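OmpA family protein (Klebsiella pneumoniae subsp. pneumoniae, PDB 7RJJ) probably binds peptidoglycan of the cell wall through this OmpA-like domain, captured here with D-alanine. Local coordinates at residues L30-K38 with W74-P82. Numbering follows the deposited sequence.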
loop_
_atom_site.group_PDB
_atom_site.type_symbol
_atom_site.label_atom_id
_atom_site.label_comp_id
_atom_site.label_asym_id
_atom_site.label_seq_id
_atom_site.Cartn_x
_atom_site.Cartn_y
_atom_site.Cartn_z
ATOM N N LEU A 30 7.687 5.634 3.639
ATOM C CA LEU A 30 7.653 5.573 2.154
ATOM C C LEU A 30 9.069 5.393 1.612
ATOM O O LEU A 30 9.272 4.516 0.724
ATOM C CB LEU A 30 7.025 6.859 1.615
ATOM C CG LEU A 30 5.527 7.000 1.853
ATOM C CD1 LEU A 30 5.073 8.428 1.571
ATOM C CD2 LEU A 30 4.751 5.998 1.011
ATOM N N VAL A 31 10.006 6.218 2.096
ATOM C CA VAL A 31 11.410 6.138 1.611
ATOM C C VAL A 31 11.922 4.715 1.879
ATOM O O VAL A 31 12.619 4.153 0.976
ATOM C CB VAL A 31 12.297 7.238 2.237
ATOM C CG1 VAL A 31 13.778 6.984 2.000
ATOM C CG2 VAL A 31 11.909 8.626 1.732
ATOM N N SER A 32 11.551 4.138 3.039
ATOM C CA SER A 32 12.037 2.778 3.396
ATOM C C SER A 32 11.574 1.750 2.348
ATOM O O SER A 32 12.409 0.899 1.919
ATOM C CB SER A 32 11.602 2.396 4.784
ATOM O OG SER A 32 12.054 1.091 5.089
ATOM N N SER A 33 10.305 1.822 1.948
ATOM C CA SER A 33 9.767 0.904 0.907
ATOM C C SER A 33 10.471 1.172 -0.423
ATOM O O SER A 33 10.790 0.198 -1.126
ATOM C CB SER A 33 8.284 1.057 0.747
ATOM O OG SER A 33 7.610 0.663 1.929
ATOM N N LEU A 34 10.674 2.454 -0.734
ATOM C CA LEU A 34 11.333 2.881 -1.987
ATOM C C LEU A 34 12.707 2.228 -2.106
ATOM O O LEU A 34 13.029 1.672 -3.155
ATOM C CB LEU A 34 11.416 4.410 -2.017
ATOM C CG LEU A 34 12.159 4.993 -3.217
ATOM C CD1 LEU A 34 11.504 4.563 -4.521
ATOM C CD2 LEU A 34 12.230 6.508 -3.132
HETATM N N MSE A 35 13.496 2.287 -1.026
HETATM C CA MSE A 35 14.834 1.720 -1.044
HETATM C C MSE A 35 14.749 0.218 -1.330
HETATM O O MSE A 35 15.513 -0.308 -2.156
HETATM C CB MSE A 35 15.571 2.060 0.255
HETATM C CG MSE A 35 16.447 3.289 0.125
HETATM SE SE MSE A 35 16.883 4.121 1.838
HETATM C CE MSE A 35 15.628 3.693 3.282
ATOM N N ASP A 36 13.783 -0.462 -0.695
ATOM C CA ASP A 36 13.589 -1.889 -0.920
ATOM C C ASP A 36 13.230 -2.132 -2.397
ATOM O O ASP A 36 13.714 -3.128 -2.965
ATOM C CB ASP A 36 12.513 -2.473 -0.001
ATOM C CG ASP A 36 12.887 -2.499 1.476
ATOM O OD1 ASP A 36 14.079 -2.524 1.774
ATOM O OD2 ASP A 36 11.967 -2.489 2.315
ATOM N N ILE A 37 12.420 -1.247 -2.985
ATOM C CA ILE A 37 12.030 -1.340 -4.427
ATOM C C ILE A 37 13.268 -1.115 -5.309
ATOM O O ILE A 37 13.447 -1.892 -6.288
ATOM C CB ILE A 37 10.893 -0.345 -4.760
ATOM C CG1 ILE A 37 9.558 -0.845 -4.201
ATOM C CG2 ILE A 37 10.807 -0.084 -6.261
ATOM C CD1 ILE A 37 8.466 0.196 -4.100
ATOM N N LYS A 38 14.105 -0.134 -4.953
ATOM C CA LYS A 38 15.291 0.226 -5.773
ATOM C C LYS A 38 16.292 -0.930 -5.781
ATOM O O LYS A 38 17.002 -1.056 -6.785
ATOM C CB LYS A 38 15.923 1.527 -5.264
ATOM C CG LYS A 38 15.061 2.766 -5.464
ATOM C CD LYS A 38 14.910 3.161 -6.908
ATOM C CE LYS A 38 13.930 4.293 -7.113
ATOM N NZ LYS A 38 13.998 4.823 -8.500
ATOM N N TRP A 74 3.172 8.087 -5.415
ATOM C CA TRP A 74 4.354 8.641 -4.704
ATOM C C TRP A 74 5.625 7.959 -5.211
ATOM O O TRP A 74 6.604 8.625 -5.552
ATOM C CB TRP A 74 4.199 8.484 -3.189
ATOM C CG TRP A 74 5.247 9.202 -2.396
ATOM C CD1 TRP A 74 5.144 10.446 -1.841
ATOM C CD2 TRP A 74 6.562 8.721 -2.064
ATOM N NE1 TRP A 74 6.290 10.761 -1.167
ATOM C CE2 TRP A 74 7.188 9.733 -1.305
ATOM C CE3 TRP A 74 7.273 7.548 -2.335
ATOM C CZ2 TRP A 74 8.486 9.595 -0.810
ATOM C CZ3 TRP A 74 8.554 7.411 -1.844
ATOM C CH2 TRP A 74 9.151 8.425 -1.095
HETATM N N MSE A 75 5.598 6.626 -5.284
HETATM C CA MSE A 75 6.770 5.872 -5.707
HETATM C C MSE A 75 7.176 6.262 -7.127
HETATM O O MSE A 75 8.358 6.392 -7.427
HETATM C CB MSE A 75 6.492 4.371 -5.648
HETATM C CG MSE A 75 6.189 3.848 -4.273
HETATM SE SE MSE A 75 7.739 3.906 -3.085
HETATM C CE MSE A 75 6.841 3.575 -1.383
ATOM N N ARG A 76 6.193 6.494 -7.984
ATOM C CA ARG A 76 6.490 6.820 -9.402
ATOM C C ARG A 76 6.970 8.264 -9.526
ATOM O O ARG A 76 8.003 8.477 -10.140
ATOM C CB ARG A 76 5.230 6.616 -10.249
ATOM C CG ARG A 76 5.320 7.063 -11.696
ATOM C CD ARG A 76 3.923 7.165 -12.263
ATOM N NE ARG A 76 3.138 8.210 -11.634
ATOM C CZ ARG A 76 1.814 8.231 -11.553
ATOM N NH1 ARG A 76 1.095 7.242 -12.057
ATOM N NH2 ARG A 76 1.212 9.244 -10.960
ATOM N N ASP A 77 6.251 9.193 -8.924
ATOM C CA ASP A 77 6.541 10.642 -9.107
ATOM C C ASP A 77 7.668 11.112 -8.174
ATOM O O ASP A 77 8.549 11.851 -8.652
ATOM C CB ASP A 77 5.254 11.458 -8.944
ATOM C CG ASP A 77 4.192 11.134 -9.992
ATOM O OD1 ASP A 77 4.554 10.561 -11.042
ATOM O OD2 ASP A 77 3.011 11.446 -9.746
ATOM N N THR A 78 7.631 10.728 -6.899
ATOM C CA THR A 78 8.688 11.143 -5.939
ATOM C C THR A 78 9.865 10.156 -5.973
ATOM O O THR A 78 11.005 10.616 -5.772
ATOM C CB THR A 78 8.099 11.293 -4.532
ATOM O OG1 THR A 78 7.068 12.271 -4.632
ATOM C CG2 THR A 78 9.112 11.721 -3.496
ATOM N N GLY A 79 9.603 8.868 -6.248
ATOM C CA GLY A 79 10.654 7.824 -6.239
ATOM C C GLY A 79 11.181 7.464 -7.628
ATOM O O GLY A 79 12.120 6.589 -7.688
ATOM N N ASP A 80 10.697 8.210 -8.661
ATOM C CA ASP A 80 11.174 7.991 -10.057
ATOM C C ASP A 80 11.153 6.507 -10.445
ATOM O O ASP A 80 12.044 6.089 -11.203
ATOM C CB ASP A 80 12.570 8.578 -10.282
ATOM C CG ASP A 80 12.596 10.093 -10.265
ATOM O OD1 ASP A 80 12.091 10.682 -9.276
ATOM O OD2 ASP A 80 13.081 10.678 -11.260
ATOM N N VAL A 81 10.185 5.740 -9.939
ATOM C CA VAL A 81 10.032 4.309 -10.341
ATOM C C VAL A 81 9.163 4.287 -11.598
ATOM O O VAL A 81 8.117 4.932 -11.624
ATOM C CB VAL A 81 9.413 3.473 -9.203
ATOM C CG1 VAL A 81 9.247 2.012 -9.596
ATOM C CG2 VAL A 81 10.216 3.598 -7.911
ATOM N N PRO A 82 9.563 3.594 -12.694
ATOM C CA PRO A 82 8.751 3.564 -13.913
ATOM C C PRO A 82 7.301 3.129 -13.639
ATOM O O PRO A 82 7.093 2.229 -12.847
ATOM C CB PRO A 82 9.499 2.581 -14.834
ATOM C CG PRO A 82 10.936 2.635 -14.336
ATOM C CD PRO A 82 10.827 2.850 -12.841
#
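Leu-30 covers one face of the Trp-74 indole: its CB stands 3.7 Å from the centroid of the six-membered ring, 8° off the normal, a CH-pi contact, while CD1 covers the same face nearer the pyrrole NE1. Thr-78 CB, four residues on in the same segment, covers the opposite face, so the indole is sandwiched between Leu-30 and Thr-78. Val-31 adds CG2 at the ring edge, 4.0 Å from Trp-74 CH2. The selenomethionine Met-75, bent at chi2, pushes its end as a knob into the hole formed by Leu-30, Ser-33, Leu-34 and Ile-37, with CE 3.6 Å from Ser-33 CB. Leu-34, its CG anti to the backbone N (chi1 176°), reaches the turn after the second helix, where CD2 lies 3.7 Å from Gly-79 CA and CD1 meets Val-81 CG2. Ile-37 splits its branches, CD1 meeting Met-75 SE and CG2 touching Val-81 CG2. Lys-38 closes the row: its NZ donates a 2.7 Å hydrogen bond to Gly-79 O, nearly straight on to the carbonyl (165°), and ties the helix end to the turn. The contact thus joins helices 27-38 and 57-77 on the sheet of this OmpA-like alpha/beta domain, Ile-37 and Val-81 resting on Ile-45 of strand 43-49 and Met-75 on Phe-86 of strand 86-90.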